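Local coordinates for molybdopterin biosynthesis moeA protein (Pyrococcus horikoshii, PDB 1WU2) that probably takes part in the late steps of molybdenum cofactor biosynthesis, where MoeA proteins help to insert molybdenum into molybdopterin, at residues Gln339-Tyr343 / Pro379-Glu383. Numbering follows the deposited sequence.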
loop_
_atom_site.group_PDB
_atom_site.type_symbol
_atom_site.label_atom_id
_atom_site.label_comp_id
_atom_site.label_asym_id
_atom_site.label_seq_id
_atom_site.Cartn_x
_atom_site.Cartn_y
_atom_site.Cartn_z
ATOM N N GLN A 339 -13.353 -27.421 3.348
ATOM C CA GLN A 339 -14.717 -27.909 3.261
ATOM C C GLN A 339 -15.299 -27.577 1.896
ATOM O O GLN A 339 -15.177 -26.444 1.421
ATOM C CB GLN A 339 -15.567 -27.258 4.354
ATOM C CG GLN A 339 -16.807 -28.037 4.738
ATOM C CD GLN A 339 -17.614 -27.344 5.822
ATOM O OE1 GLN A 339 -17.063 -26.598 6.633
ATOM N NE2 GLN A 339 -18.915 -27.597 5.845
ATOM N N LEU A 340 -15.916 -28.571 1.263
ATOM C CA LEU A 340 -16.685 -28.346 0.044
ATOM C C LEU A 340 -17.966 -27.616 0.423
ATOM O O LEU A 340 -18.549 -27.883 1.474
ATOM C CB LEU A 340 -17.012 -29.663 -0.672
ATOM C CG LEU A 340 -15.863 -30.334 -1.432
ATOM C CD1 LEU A 340 -16.292 -31.702 -1.962
ATOM C CD2 LEU A 340 -15.363 -29.458 -2.574
ATOM N N GLY A 341 -18.386 -26.687 -0.429
ATOM C CA GLY A 341 -19.517 -25.824 -0.143
ATOM C C GLY A 341 -19.173 -24.562 0.639
ATOM O O GLY A 341 -20.056 -23.735 0.859
ATOM N N ARG A 342 -17.912 -24.405 1.053
ATOM C CA ARG A 342 -17.480 -23.227 1.813
ATOM C C ARG A 342 -16.299 -22.522 1.150
ATOM O O ARG A 342 -15.305 -23.154 0.782
ATOM C CB ARG A 342 -17.116 -23.604 3.251
ATOM C CG ARG A 342 -18.227 -24.323 4.023
ATOM C CD ARG A 342 -19.493 -23.512 4.204
ATOM N NE ARG A 342 -19.255 -22.309 4.998
ATOM C CZ ARG A 342 -19.201 -22.269 6.326
ATOM N NH1 ARG A 342 -19.379 -23.364 7.060
ATOM N NH2 ARG A 342 -18.975 -21.110 6.929
ATOM N N TYR A 343 -16.424 -21.204 1.012
ATOM C CA TYR A 343 -15.407 -20.360 0.401
ATOM C C TYR A 343 -14.439 -19.906 1.490
ATOM O O TYR A 343 -14.784 -19.074 2.323
ATOM C CB TYR A 343 -16.075 -19.158 -0.270
ATOM C CG TYR A 343 -15.204 -18.403 -1.238
ATOM C CD1 TYR A 343 -14.402 -17.350 -0.808
ATOM C CD2 TYR A 343 -15.195 -18.727 -2.591
ATOM C CE1 TYR A 343 -13.604 -16.652 -1.698
ATOM C CE2 TYR A 343 -14.402 -18.034 -3.491
ATOM C CZ TYR A 343 -13.609 -16.997 -3.039
ATOM O OH TYR A 343 -12.821 -16.304 -3.926
ATOM N N PRO A 379 -12.099 -21.581 -3.501
ATOM C CA PRO A 379 -13.501 -21.760 -3.906
ATOM C C PRO A 379 -14.186 -22.985 -3.294
ATOM O O PRO A 379 -13.537 -23.863 -2.714
ATOM C CB PRO A 379 -13.418 -21.908 -5.429
ATOM C CG PRO A 379 -12.119 -21.306 -5.815
ATOM C CD PRO A 379 -11.194 -21.541 -4.664
ATOM N N GLU A 380 -15.505 -23.031 -3.462
ATOM C CA GLU A 380 -16.363 -24.041 -2.845
ATOM C C GLU A 380 -16.123 -25.434 -3.407
ATOM O O GLU A 380 -16.242 -26.423 -2.689
ATOM C CB GLU A 380 -17.831 -23.680 -3.059
ATOM C CG GLU A 380 -18.268 -22.405 -2.356
ATOM C CD GLU A 380 -18.331 -21.189 -3.266
ATOM O OE1 GLU A 380 -17.617 -21.143 -4.292
ATOM O OE2 GLU A 380 -19.099 -20.256 -2.953
ATOM N N ASP A 381 -15.785 -25.504 -4.692
ATOM C CA ASP A 381 -15.578 -26.781 -5.382
ATOM C C ASP A 381 -14.173 -27.380 -5.200
ATOM O O ASP A 381 -13.791 -28.299 -5.928
ATOM C CB ASP A 381 -15.904 -26.628 -6.877
ATOM C CG ASP A 381 -14.964 -25.676 -7.600
ATOM O OD1 ASP A 381 -14.182 -24.960 -6.938
ATOM O OD2 ASP A 381 -14.941 -25.572 -8.844
ATOM N N SER A 382 -13.417 -26.865 -4.231
ATOM C CA SER A 382 -12.060 -27.330 -3.960
ATOM C C SER A 382 -11.984 -27.972 -2.575
ATOM O O SER A 382 -12.483 -27.411 -1.594
ATOM C CB SER A 382 -11.082 -26.159 -4.050
ATOM O OG SER A 382 -9.853 -26.462 -3.423
ATOM N N GLU A 383 -11.359 -29.146 -2.505
ATOM C CA GLU A 383 -11.159 -29.854 -1.239
ATOM C C GLU A 383 -9.890 -29.399 -0.516
ATOM O O GLU A 383 -9.641 -29.823 0.610
ATOM C CB GLU A 383 -11.080 -31.366 -1.469
ATOM C CG GLU A 383 -12.273 -31.962 -2.205
ATOM C CD GLU A 383 -11.906 -32.552 -3.554
ATOM O OE1 GLU A 383 -10.954 -33.363 -3.617
ATOM O OE2 GLU A 383 -12.575 -32.206 -4.553
#
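Two beta turns meet here at the surface of the C-terminal MoeA region (domain IV), tied by a single backbone hydrogen bond. The turn Gln339-Arg342 is of type II, and Pro379-Ser382 forms a type I turn with Glu380 and Asp381 at its corners; in each, the closing N-H to O bond is weak at 3.4 Å (Arg342 N to Gln339 O, Ser382 N to Pro379 O). Between them, Gly341 N donates to Glu380 O at 3.1 Å and 159°, and Leu340 CA lies 3.4 Å from the same oxygen in a CA-H...O contact. Glycine suits position 341 because phi is positive (87°): a CB would press against the carbonyl oxygen of Leu340. The side chain of Leu340 starts off sideways, but its branched apolar end covers the backbone of the second turn, CD2 reaching 3.2 Å from Glu380 O and 4.0 Å from Glu383 CG. Pro379 opens that turn and offers its ring as an apolar surface to Tyr343 (Tyr343 CE2 to Pro379 CB 4.4 Å). Tyrosine suits the buried position 343, packing its ring there while its hydroxyl hydrogen-bonds to Glu377. Glu380 serves twice, its main-chain O accepting from Gly341 and its carboxylate OE2 from Tyr10 N, which joins the turn to the N-terminal part of the chain. The CA-to-CB bond of Arg342 points away from 379-383, and its NE and NH2 hydrogen-bond to the carbonyl oxygens of Thr280 and Ile281. The two turns sit at the same end of the antiparallel pair 343-351 and 374-378, one leading into the first and the other leaving the second, while strand 281-282 runs parallel to 343-351.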